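Local coordinates for reticulocyte binding protein (Streptococcus agalactiae COH1, PDB 3FAW) that probably hydrolyses alpha-1,6-glucosidic linkages in pullulan and related alpha-glucans as a secreted, cell-wall-anchored pullulanase with a TIM-barrel catalytic domain, at residues Glu559-Ser562 with Pro563-Val567; Lys709-Lys712 with Ala713-Asp716; Asp505-Lys508 with Ser509-Thr512; Asn261-Gly264 with Arg265-Val269; Gly604-Met607 with Ile608-Gln612. One frame throughout, in Å; residues are numbered along the deposited sequence. Where two conformers were deposited one is given.

Contact 1 (Glu559-Ser562 with Pro563-Val567). With CA (calcium ion), chain E.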
loop_
_atom_site.group_PDB
_atom_site.type_symbol
_atom_site.label_atom_id
_atom_site.label_comp_id
_atom_site.label_asym_id
_atom_site.label_seq_id
_atom_site.Cartn_x
_atom_site.Cartn_y
_atom_site.Cartn_z
ATOM N N GLU A 559 5.834 -0.380 -20.345
ATOM C CA GLU A 559 5.871 0.874 -21.098
ATOM C C GLU A 559 5.371 2.043 -20.253
ATOM O O GLU A 559 4.190 2.109 -19.907
ATOM C CB GLU A 559 5.028 0.757 -22.378
ATOM C CG GLU A 559 5.073 1.982 -23.304
ATOM C CD GLU A 559 6.467 2.291 -23.837
ATOM O OE1 GLU A 559 7.291 1.359 -23.959
ATOM O OE2 GLU A 559 6.732 3.472 -24.144
ATOM N N ALA A 560 6.278 2.962 -19.925
ATOM C CA ALA A 560 5.915 4.222 -19.286
ATOM C C ALA A 560 5.990 5.349 -20.318
ATOM O O ALA A 560 7.083 5.758 -20.714
ATOM C CB ALA A 560 6.846 4.507 -18.120
ATOM N N ASP A 561 4.834 5.851 -20.757
ATOM C CA ASP A 561 4.809 6.932 -21.751
ATOM C C ASP A 561 4.971 8.330 -21.128
ATOM O O ASP A 561 5.001 9.332 -21.845
ATOM C CB ASP A 561 3.555 6.847 -22.647
ATOM C CG ASP A 561 2.270 7.256 -21.939
ATOM O OD1 ASP A 561 2.122 6.985 -20.731
ATOM O OD2 ASP A 561 1.392 7.841 -22.608
ATOM N N SER A 562 5.087 8.378 -19.801
ATOM C CA SER A 562 5.335 9.616 -19.058
ATOM C C SER A 562 6.184 9.290 -17.816
ATOM O O SER A 562 6.003 8.232 -17.213
ATOM C CB SER A 562 4.002 10.259 -18.655
ATOM O OG SER A 562 4.159 11.234 -17.635
ATOM N N PRO A 563 7.116 10.188 -17.434
ATOM C CA PRO A 563 7.983 9.897 -16.281
ATOM C C PRO A 563 7.230 9.744 -14.954
ATOM O O PRO A 563 7.678 9.001 -14.081
ATOM C CB PRO A 563 8.934 11.101 -16.233
ATOM C CG PRO A 563 8.260 12.168 -17.009
ATOM C CD PRO A 563 7.429 11.494 -18.040
ATOM N N GLY A 564 6.095 10.431 -14.821
ATOM C CA GLY A 564 5.240 10.319 -13.645
ATOM C C GLY A 564 4.593 8.954 -13.431
ATOM O O GLY A 564 4.081 8.675 -12.339
ATOM N N ASP A 565 4.617 8.101 -14.456
ATOM C CA ASP A 565 4.148 6.712 -14.330
ATOM C C ASP A 565 5.036 5.854 -13.433
ATOM O O ASP A 565 4.619 4.776 -12.999
ATOM C CB ASP A 565 4.113 6.020 -15.698
ATOM C CG ASP A 565 3.126 6.639 -16.655
ATOM O OD1 ASP A 565 2.182 7.321 -16.206
ATOM O OD2 ASP A 565 3.287 6.429 -17.878
ATOM N N VAL A 566 6.257 6.321 -13.182
ATOM C CA VAL A 566 7.299 5.509 -12.565
ATOM C C VAL A 566 7.667 5.999 -11.165
ATOM O O VAL A 566 8.024 7.164 -10.976
ATOM C CB VAL A 566 8.575 5.523 -13.434
ATOM C CG1 VAL A 566 9.648 4.633 -12.828
ATOM C CG2 VAL A 566 8.252 5.081 -14.851
ATOM N N VAL A 567 7.570 5.097 -10.191
ATOM C CA VAL A 567 8.085 5.341 -8.851
ATOM C C VAL A 567 9.449 4.651 -8.730
ATOM O O VAL A 567 9.528 3.421 -8.724
ATOM C CB VAL A 567 7.129 4.812 -7.763
ATOM C CG1 VAL A 567 7.623 5.214 -6.381
ATOM C CG2 VAL A 567 5.706 5.324 -7.996
HETATM CA CA CA E . 1.069 6.956 -18.699
HETATM O O HOH W 1 -0.585 7.184 -20.432
#
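Between Ser562 and Asp565 the chain folds back through one turn of 3-10 helix at 563-565, opened by Pro563, whose ring imposes the phi such a turn needs. Asp565 N donates to Ser562 O at 3.1 Å, and the strand begins directly afterwards at Val566. The turn brings the carboxylate of Asp565 beside that of Asp561, their planes only 20° apart, with a calcium ion between them. Asp561 binds through OD1 alone (2.3 Å); its CG stands between backbone N and carbonyl carbon, chi1 73°, which swings that oxygen onto the metal. Asp565 is bidentate, gripping more tightly with OD2 (2.4 Å to the calcium) than with OD1 (2.8 Å). Aspartate suits both places because its short carboxylate brings charged oxygens to the calcium, which probably offsets repulsion between Asp561 OD1 and Asp565 OD2, 3.1 Å apart. The amide of Ser562 also reaches Asp565 OD2 at 3.3 Å, from above the carboxylate plane, while Asp565 OD1 is held by Arg265. The methyl of Ala560 packs on Val566 CG2 at 3.6 Å. The turn leads out of the loop after helix 544-551 into strand 566-568, which lies between strands 513-516 and 614-618 in the parallel barrel.

Contact 2 (Lys709-Lys712 with Ala713-Asp716)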
loop_
_atom_site.group_PDB
_atom_site.type_symbol
_atom_site.label_atom_id
_atom_site.label_comp_id
_atom_site.label_asym_id
_atom_site.label_seq_id
_atom_site.Cartn_x
_atom_site.Cartn_y
_atom_site.Cartn_z
ATOM N N LYS A 709 11.825 16.318 -14.864
ATOM C CA LYS A 709 11.183 16.735 -16.116
ATOM C C LYS A 709 9.756 16.193 -16.240
ATOM O O LYS A 709 9.408 15.171 -15.643
ATOM C CB LYS A 709 12.018 16.310 -17.326
ATOM C CG LYS A 709 13.317 17.072 -17.446
ATOM C CD LYS A 709 14.262 16.437 -18.452
ATOM C CE LYS A 709 15.621 17.121 -18.428
ATOM N NZ LYS A 709 15.506 18.592 -18.617
ATOM N N LEU A 710 8.945 16.889 -17.032
ATOM C CA LEU A 710 7.511 16.616 -17.109
ATOM C C LEU A 710 7.178 15.539 -18.138
ATOM O O LEU A 710 6.307 14.704 -17.897
ATOM C CB LEU A 710 6.734 17.896 -17.428
ATOM C CG LEU A 710 6.826 19.029 -16.399
ATOM C CD1 LEU A 710 8.176 19.733 -16.472
ATOM C CD2 LEU A 710 5.702 20.035 -16.603
ATOM N N SER A 711 7.873 15.555 -19.275
ATOM C CA SER A 711 7.542 14.660 -20.385
ATOM C C SER A 711 8.693 13.742 -20.782
ATOM O O SER A 711 9.862 14.058 -20.558
ATOM C CB SER A 711 7.100 15.478 -21.603
ATOM O OG SER A 711 8.180 16.215 -22.155
ATOM N N LYS A 712 8.335 12.600 -21.369
ATOM C CA LYS A 712 9.292 11.707 -22.017
ATOM C C LYS A 712 9.974 12.412 -23.190
ATOM O O LYS A 712 11.168 12.224 -23.425
ATOM C CB LYS A 712 8.586 10.435 -22.509
ATOM C CG LYS A 712 9.410 9.564 -23.457
ATOM C CD LYS A 712 8.831 8.162 -23.572
ATOM C CE LYS A 712 9.317 7.450 -24.827
ATOM N NZ LYS A 712 10.800 7.413 -24.915
ATOM N N ALA A 713 9.204 13.222 -23.913
ATOM C CA ALA A 713 9.701 13.959 -25.076
ATOM C C ALA A 713 10.933 14.796 -24.745
ATOM O O ALA A 713 11.940 14.725 -25.452
ATOM C CB ALA A 713 8.597 14.848 -25.650
ATOM N N GLU A 714 10.861 15.567 -23.663
ATOM C CA GLU A 714 11.978 16.431 -23.270
ATOM C C GLU A 714 13.089 15.662 -22.552
ATOM O O GLU A 714 14.253 16.067 -22.603
ATOM C CB GLU A 714 11.495 17.637 -22.446
ATOM C CG GLU A 714 11.067 17.358 -21.014
ATOM C CD GLU A 714 10.348 18.549 -20.372
ATOM O OE1 GLU A 714 10.296 19.640 -20.992
ATOM O OE2 GLU A 714 9.834 18.397 -19.243
ATOM N N ILE A 715 12.737 14.555 -21.898
ATOM C CA ILE A 715 13.731 13.685 -21.273
ATOM C C ILE A 715 14.684 13.082 -22.314
ATOM O O ILE A 715 15.904 13.129 -22.140
ATOM C CB ILE A 715 13.066 12.575 -20.408
ATOM C CG1 ILE A 715 12.556 13.171 -19.092
ATOM C CG2 ILE A 715 14.053 11.462 -20.101
ATOM C CD1 ILE A 715 11.587 12.284 -18.342
ATOM N N ASP A 716 14.137 12.532 -23.396
ATOM C CA ASP A 716 14.969 11.959 -24.471
ATOM C C ASP A 716 15.836 13.009 -25.177
ATOM O O ASP A 716 16.923 12.690 -25.671
ATOM C CB ASP A 716 14.107 11.236 -25.514
ATOM C CG ASP A 716 13.542 9.921 -25.006
ATOM O OD1 ASP A 716 14.139 9.302 -24.105
ATOM O OD2 ASP A 716 12.492 9.494 -25.525
#
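Hydrogen bonds from Ser711 and Glu714 join the loop 709-711 to the helix that follows. Ser711 OG accepts from Glu714 N at 3.1 Å; with chi1 at 69° the hydroxyl sits between its own N and carbonyl carbon, turned toward the first helical turn, whose amide it serves. The longer Glu714 side chain, extended beyond CG, reaches back to amides of the loop: OE2 takes that of Leu710 at 2.8 Å, nearly along its C-O axis, and only weakly that of Ser711 at 3.5 Å. Regular helix bonds follow, Asp716 N to Lys712 O being 3.0 Å. Among charged groups, Lys712 NZ meets Asp716 OD2 at 2.8 Å on its syn lone pair, a salt bridge one turn along the helix; Asp716 OD1 turns to Lys552. Apolar contact is made where Lys709 CB lies on Ile715 CG1 at 3.6 Å, while the amine of Lys709 goes on to Glu718 and the carbonyl of Ile742. Ile715, buried, also packs on Pro563. Ser711, the N-cap of helix 712-718, and Glu714 form a capping box whose return half is weak, with the firmer bond to Leu710 as an addition to it.

Contact 3 (Asp505-Lys508 with Ser509-Thr512). With CA (calcium ion), chain E.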
loop_
_atom_site.group_PDB
_atom_site.type_symbol
_atom_site.label_atom_id
_atom_site.label_comp_id
_atom_site.label_asym_id
_atom_site.label_seq_id
_atom_site.Cartn_x
_atom_site.Cartn_y
_atom_site.Cartn_z
ATOM N N ASP A 505 1.044 -2.515 -16.808
ATOM C CA ASP A 505 0.607 -2.376 -18.208
ATOM C C ASP A 505 -0.483 -1.320 -18.403
ATOM O O ASP A 505 -0.758 -0.912 -19.527
ATOM C CB ASP A 505 0.134 -3.725 -18.748
ATOM C CG ASP A 505 1.242 -4.757 -18.767
ATOM O OD1 ASP A 505 2.401 -4.374 -19.040
ATOM O OD2 ASP A 505 0.958 -5.943 -18.506
ATOM N N TRP A 506 -1.092 -0.886 -17.303
ATOM C CA TRP A 506 -2.060 0.217 -17.295
ATOM C C TRP A 506 -1.396 1.582 -17.519
ATOM O O TRP A 506 -2.057 2.538 -17.928
ATOM C CB TRP A 506 -2.811 0.201 -15.956
ATOM C CG TRP A 506 -3.829 1.278 -15.741
ATOM C CD1 TRP A 506 -4.686 1.813 -16.662
ATOM C CD2 TRP A 506 -4.133 1.917 -14.496
ATOM N NE1 TRP A 506 -5.480 2.767 -16.072
ATOM C CE2 TRP A 506 -5.165 2.844 -14.741
ATOM C CE3 TRP A 506 -3.618 1.806 -13.199
ATOM C CZ2 TRP A 506 -5.693 3.655 -13.737
ATOM C CZ3 TRP A 506 -4.147 2.609 -12.204
ATOM C CH2 TRP A 506 -5.173 3.522 -12.480
ATOM N N MET A 507 -0.090 1.666 -17.267
ATOM C CA MET A 507 0.630 2.942 -17.333
ATOM C C MET A 507 0.645 3.563 -18.734
ATOM O O MET A 507 0.673 4.782 -18.860
ATOM C CB MET A 507 2.065 2.788 -16.805
ATOM C CG MET A 507 2.177 2.466 -15.311
ATOM S SD MET A 507 1.394 3.657 -14.195
ATOM C CE MET A 507 -0.255 2.953 -14.116
ATOM N N LYS A 508 0.595 2.739 -19.782
ATOM C CA LYS A 508 0.545 3.256 -21.156
ATOM C C LYS A 508 -0.809 3.860 -21.571
ATOM O O LYS A 508 -0.892 4.455 -22.646
ATOM C CB LYS A 508 0.945 2.167 -22.164
ATOM C CG LYS A 508 -0.093 1.072 -22.368
ATOM C CD LYS A 508 0.447 -0.048 -23.244
ATOM C CE LYS A 508 -0.547 -1.199 -23.352
ATOM N NZ LYS A 508 -1.861 -0.772 -23.919
ATOM N N SER A 509 -1.847 3.707 -20.737
ATOM C CA SER A 509 -3.202 4.183 -21.048
ATOM C C SER A 509 -3.767 5.123 -19.975
ATOM O O SER A 509 -4.971 5.395 -19.953
ATOM C CB SER A 509 -4.150 2.989 -21.209
ATOM O OG SER A 509 -3.678 2.080 -22.186
ATOM N N THR A 510 -2.907 5.612 -19.081
ATOM C CA THR A 510 -3.328 6.543 -18.031
ATOM C C THR A 510 -2.139 7.372 -17.553
ATOM O O THR A 510 -1.005 6.896 -17.571
ATOM C CB THR A 510 -3.964 5.800 -16.817
ATOM O OG1 THR A 510 -4.502 6.749 -15.880
ATOM C CG2 THR A 510 -2.934 4.938 -16.117
ATOM N N ASP A 511 -2.402 8.615 -17.155
ATOM C CA ASP A 511 -1.418 9.444 -16.454
ATOM C C ASP A 511 -2.014 9.902 -15.116
ATOM O O ASP A 511 -2.112 11.101 -14.843
ATOM C CB ASP A 511 -1.005 10.668 -17.289
ATOM C CG ASP A 511 -0.126 10.318 -18.490
ATOM O OD1 ASP A 511 0.406 9.189 -18.579
ATOM O OD2 ASP A 511 0.050 11.204 -19.354
ATOM N N THR A 512 -2.414 8.935 -14.293
ATOM C CA THR A 512 -3.034 9.210 -12.995
ATOM C C THR A 512 -2.183 8.646 -11.853
ATOM O O THR A 512 -1.541 9.396 -11.120
ATOM C CB THR A 512 -4.460 8.622 -12.929
ATOM O OG1 THR A 512 -4.425 7.214 -13.197
ATOM C CG2 THR A 512 -5.367 9.303 -13.949
HETATM CA CA CA E . 1.069 6.956 -18.699
HETATM O O HOH W 2 -2.948 -0.037 -20.668
HETATM O O HOH W 1 -0.585 7.184 -20.432
#
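A chi1 of 179° turns the Trp506 indole away from its own nitrogen and lays it beside Thr510; there OG1 is the branch opposite the nitrogen (chi1 -173°), leaving the methyl CG2 to face the ring. CG2 lies over the five-membered ring, 3.4 Å from its centroid and 12° off the normal, a CH-pi contact of a methyl on an electron-rich face. A threonine suits the place because its other branch is polar: OG1 shares a hydrogen bond of 2.7 Å with Thr512 OG1. Met507 CE comes alongside the same methyl, with thioether and threonine side chains pointing the same way. The backbone turns sharply, Ser509 N donating to Trp506 O at 3.0 Å. This turn presents its oxygens to calcium: Met507 O at 2.2 Å and Thr510 O, themselves only 3.0 Å apart, are drawn together by the ion. Asp511 adds OD1 at 2.3 Å, supplying negative charge where the two carbonyls are neutral. Indole and thioether are buried, Trp506 against helix 464-477 and Met507 against Val515, so the turn has an apolar side and a metal-binding side. Asp561, Asp565 and a water complete this calcium site, built from two loops that each lead into a strand of the TIM barrel, 513-516 and 566-568.

Contact 4 (Asn261-Gly264 with Arg265-Val269)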
loop_
_atom_site.group_PDB
_atom_site.type_symbol
_atom_site.label_atom_id
_atom_site.label_comp_id
_atom_site.label_asym_id
_atom_site.label_seq_id
_atom_site.Cartn_x
_atom_site.Cartn_y
_atom_site.Cartn_z
ATOM N N ASN A 261 7.076 24.683 -4.285
ATOM C CA ASN A 261 7.503 24.264 -5.628
ATOM C C ASN A 261 7.149 22.810 -5.958
ATOM O O ASN A 261 7.954 22.081 -6.541
ATOM C CB ASN A 261 9.007 24.499 -5.816
ATOM C CG ASN A 261 9.392 25.965 -5.707
ATOM O OD1 ASN A 261 9.836 26.573 -6.682
ATOM N ND2 ASN A 261 9.222 26.540 -4.522
ATOM N N PHE A 262 5.943 22.401 -5.568
ATOM C CA PHE A 262 5.407 21.081 -5.897
ATOM C C PHE A 262 4.330 21.261 -6.965
ATOM O O PHE A 262 3.239 21.745 -6.674
ATOM C CB PHE A 262 4.826 20.417 -4.643
ATOM C CG PHE A 262 4.178 19.085 -4.900
ATOM C CD1 PHE A 262 4.952 17.959 -5.141
ATOM C CD2 PHE A 262 2.791 18.956 -4.895
ATOM C CE1 PHE A 262 4.358 16.724 -5.383
ATOM C CE2 PHE A 262 2.187 17.724 -5.131
ATOM C CZ PHE A 262 2.971 16.607 -5.377
ATOM N N LYS A 263 4.649 20.879 -8.200
ATOM C CA LYS A 263 3.769 21.122 -9.348
ATOM C C LYS A 263 3.242 19.840 -9.992
ATOM O O LYS A 263 2.565 19.893 -11.019
ATOM C CB LYS A 263 4.511 21.942 -10.403
ATOM C CG LYS A 263 4.993 23.293 -9.915
ATOM C CD LYS A 263 5.735 24.032 -11.007
ATOM C CE LYS A 263 6.333 25.326 -10.485
ATOM N NZ LYS A 263 7.223 25.961 -11.490
ATOM N N GLY A 264 3.545 18.693 -9.396
ATOM C CA GLY A 264 3.168 17.416 -9.991
ATOM C C GLY A 264 3.821 16.224 -9.320
ATOM O O GLY A 264 4.721 16.375 -8.502
ATOM N N ARG A 265 3.357 15.035 -9.686
ATOM C CA ARG A 265 3.837 13.780 -9.089
ATOM C C ARG A 265 5.355 13.553 -9.251
ATOM O O ARG A 265 5.979 12.908 -8.413
ATOM C CB ARG A 265 3.031 12.587 -9.632
ATOM C CG ARG A 265 3.032 12.445 -11.151
ATOM C CD ARG A 265 1.994 11.430 -11.626
ATOM N NE ARG A 265 2.040 11.275 -13.081
ATOM C CZ ARG A 265 1.625 10.207 -13.760
ATOM N NH1 ARG A 265 1.114 9.152 -13.135
ATOM N NH2 ARG A 265 1.736 10.188 -15.087
ATOM N N GLN A 266 5.945 14.110 -10.308
ATOM C CA GLN A 266 7.395 14.041 -10.527
ATOM C C GLN A 266 8.224 14.884 -9.535
ATOM O O GLN A 266 9.435 14.696 -9.429
ATOM C CB GLN A 266 7.741 14.414 -11.983
ATOM C CG GLN A 266 7.659 15.915 -12.346
ATOM C CD GLN A 266 6.238 16.429 -12.574
ATOM O OE1 GLN A 266 5.302 15.655 -12.787
ATOM N NE2 GLN A 266 6.081 17.748 -12.537
ATOM N N ASP A 267 7.577 15.807 -8.821
ATOM C CA ASP A 267 8.245 16.617 -7.790
ATOM C C ASP A 267 8.234 15.965 -6.397
ATOM O O ASP A 267 8.877 16.468 -5.472
ATOM C CB ASP A 267 7.595 18.002 -7.690
ATOM C CG ASP A 267 7.826 18.858 -8.924
ATOM O OD1 ASP A 267 8.676 18.502 -9.759
ATOM O OD2 ASP A 267 7.152 19.897 -9.054
ATOM N N ALA A 268 7.506 14.860 -6.250
ATOM C CA ALA A 268 7.393 14.181 -4.960
ATOM C C ALA A 268 8.669 13.425 -4.582
ATOM O O ALA A 268 9.269 12.737 -5.413
ATOM C CB ALA A 268 6.200 13.226 -4.960
ATOM N N VAL A 269 9.076 13.576 -3.324
ATOM C CA VAL A 269 10.121 12.747 -2.727
ATOM C C VAL A 269 9.511 12.070 -1.504
ATOM O O VAL A 269 9.363 12.687 -0.451
ATOM C CB VAL A 269 11.356 13.580 -2.339
ATOM C CG1 VAL A 269 12.441 12.690 -1.752
ATOM C CG2 VAL A 269 11.876 14.342 -3.553
#
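The chain makes a 3-10 turn at 265-267 in which Asp267 N donates to Gly264 O at 2.9 Å, and Gly264 enters it fully extended, a conformation glycine adopts readily. The Asp267 side chain reaches back past the start of the turn: OD2 accepts the amide of Lys263 at 2.8 Å, on the anti side and 17° out of the carboxylate plane. With CG anti to the carbonyl carbon (chi1 -68°) the short side chain is directed toward that amide, a length aspartate fits well. Its second oxygen, OD1, is paired with Arg708, so this buried carboxylate is held at both oxygens and is probably charged. Phe262 lies against the same residue, CD1 at 3.7 Å from Asp267 CB, the ring plane turned 67° from the carboxylate. At the ring's edge, near its plane, sits Ala268 N, and the ring's CE1 is 4.0 Å from the Ala268 methyl. Arg265 points the other way, its extended chain carrying the guanidinium to Asp565, a calcium ligand. Beyond the turn Val269 starts the first barrel strand, 269-273, next to 312-315; Phe262 meets His312 there, and Phe262, Arg265 and Ala268 all touch Ile482 of strand 482-485.

Contact 5 (Gly604-Met607 with Ile608-Gln612)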
loop_
_atom_site.group_PDB
_atom_site.type_symbol
_atom_site.label_atom_id
_atom_site.label_comp_id
_atom_site.label_asym_id
_atom_site.label_seq_id
_atom_site.Cartn_x
_atom_site.Cartn_y
_atom_site.Cartn_z
ATOM N N GLY A 604 23.805 4.031 -4.615
ATOM C CA GLY A 604 22.392 3.729 -4.847
ATOM C C GLY A 604 21.479 4.923 -4.641
ATOM O O GLY A 604 20.582 5.168 -5.447
ATOM N N ASN A 605 21.710 5.668 -3.558
ATOM C CA ASN A 605 20.912 6.857 -3.250
ATOM C C ASN A 605 21.140 7.985 -4.254
ATOM O O ASN A 605 20.206 8.712 -4.594
ATOM C CB ASN A 605 21.186 7.349 -1.821
ATOM C CG ASN A 605 20.600 6.429 -0.753
ATOM O OD1 ASN A 605 19.998 5.391 -1.057
ATOM N ND2 ASN A 605 20.777 6.810 0.511
ATOM N N VAL A 606 22.376 8.131 -4.726
ATOM C CA VAL A 606 22.681 9.094 -5.784
ATOM C C VAL A 606 21.845 8.814 -7.032
ATOM O O VAL A 606 21.227 9.724 -7.592
ATOM C CB VAL A 606 24.174 9.067 -6.175
ATOM C CG1 VAL A 606 24.399 9.818 -7.478
ATOM C CG2 VAL A 606 25.031 9.655 -5.065
ATOM N N MET A 607 21.821 7.552 -7.453
ATOM C CA MET A 607 21.148 7.170 -8.692
ATOM C C MET A 607 19.628 7.373 -8.619
ATOM O O MET A 607 19.033 7.899 -9.558
ATOM C CB MET A 607 21.512 5.729 -9.077
ATOM C CG MET A 607 22.989 5.580 -9.432
ATOM S SD MET A 607 23.466 3.963 -10.055
ATOM C CE MET A 607 23.013 2.926 -8.671
ATOM N N ILE A 608 19.011 6.994 -7.502
ATOM C CA ILE A 608 17.570 7.207 -7.313
ATOM C C ILE A 608 17.211 8.698 -7.300
ATOM O O ILE A 608 16.222 9.111 -7.909
ATOM C CB ILE A 608 17.045 6.534 -6.008
ATOM C CG1 ILE A 608 17.110 5.010 -6.125
ATOM C CG2 ILE A 608 15.602 6.971 -5.701
ATOM C CD1 ILE A 608 16.251 4.404 -7.251
ATOM N N LEU A 609 18.028 9.503 -6.624
ATOM C CA LEU A 609 17.715 10.918 -6.429
ATOM C C LEU A 609 18.125 11.834 -7.596
ATOM O O LEU A 609 17.856 13.039 -7.557
ATOM C CB LEU A 609 18.308 11.405 -5.110
ATOM C CG LEU A 609 17.569 10.828 -3.894
ATOM C CD1 LEU A 609 18.386 10.994 -2.628
ATOM C CD2 LEU A 609 16.185 11.474 -3.740
ATOM N N THR A 610 18.766 11.265 -8.619
ATOM C CA THR A 610 19.062 11.982 -9.867
ATOM C C THR A 610 18.361 11.347 -11.084
ATOM O O THR A 610 18.607 11.742 -12.233
ATOM C CB THR A 610 20.593 12.074 -10.115
ATOM O OG1 THR A 610 21.176 10.764 -10.114
ATOM C CG2 THR A 610 21.259 12.911 -9.037
ATOM N N SER A 611 17.480 10.376 -10.827
ATOM C CA SER A 611 16.685 9.725 -11.869
ATOM C C SER A 611 15.371 10.460 -12.075
ATOM O O SER A 611 14.809 11.006 -11.129
ATOM C CB SER A 611 16.374 8.275 -11.491
ATOM O OG SER A 611 17.520 7.457 -11.596
ATOM N N GLN A 612 14.867 10.446 -13.304
ATOM C CA GLN A 612 13.560 11.042 -13.602
ATOM C C GLN A 612 12.442 10.257 -12.918
ATOM O O GLN A 612 12.640 9.119 -12.490
ATOM C CB GLN A 612 13.306 11.083 -15.112
ATOM C CG GLN A 612 14.359 11.842 -15.920
ATOM C CD GLN A 612 14.446 13.302 -15.543
ATOM O OE1 GLN A 612 13.428 13.976 -15.400
ATOM N NE2 GLN A 612 15.670 13.805 -15.387
#
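Val606 O and Met607 O, carbonyls near the end of helix 590-609, are met by the hydroxyls of Thr610 and Ser611. Thr610 OG1 donates to Val606 O at 2.7 Å, from 36° above the carbonyl plane; chi1 of 56° places the oxygen between backbone N and carbonyl carbon, turned back over the helix. The amide of the same threonine gives Val606 O only a weak bond, at 121°, so the hydroxyl supplies what the unwinding backbone no longer does. Ser611 reaches the next carbonyl from a different rotamer, OG anti to its own carbonyl carbon and 2.6 Å from Met607 O. Short beta-hydroxyl side chains suit these positions, since they can fold back on a carbonyl four residues earlier. What precedes is ordinary helix, with Ile608 N to Gly604 O at 3.2 Å and Leu609 N to Asn605 O at 3.1 Å. Further out, Thr610 OG1 is also bonded to Tyr739, and Arg701 takes the carbonyls of Leu609 and Ser611. Asn605, polar but buried, is held by Thr694 and Gln621. The helix end lies between its neighbours: Val606 and Leu609 pack on helix 685-703, Met607 and Ile608 on helix 518-525, and Val606 and Met607 on strand 748-754 of the C-terminal sheet.

How the contacts relate
Contacts 1 and 3 share one calcium ion and its water; their centres are 8 Å apart, and the metal ties the entry to strand 566-568 to the entry to strand 513-516. Contact 4 reaches both through Arg265, a second-shell hold on the metal ligand of contact 1 whose NH1 also packs 3.3 Å from Thr512 O of contact 3. Contact 2 touches contact 1 by packing, Pro563 CG standing 3.3 Å from Leu710 O, and reaches contact 5 through a probable hydrogen bond of 2.9 Å from Lys709 N to Gln612 OE1. Contacts 3 and 5 are the most separated, their centres about 23 Å apart.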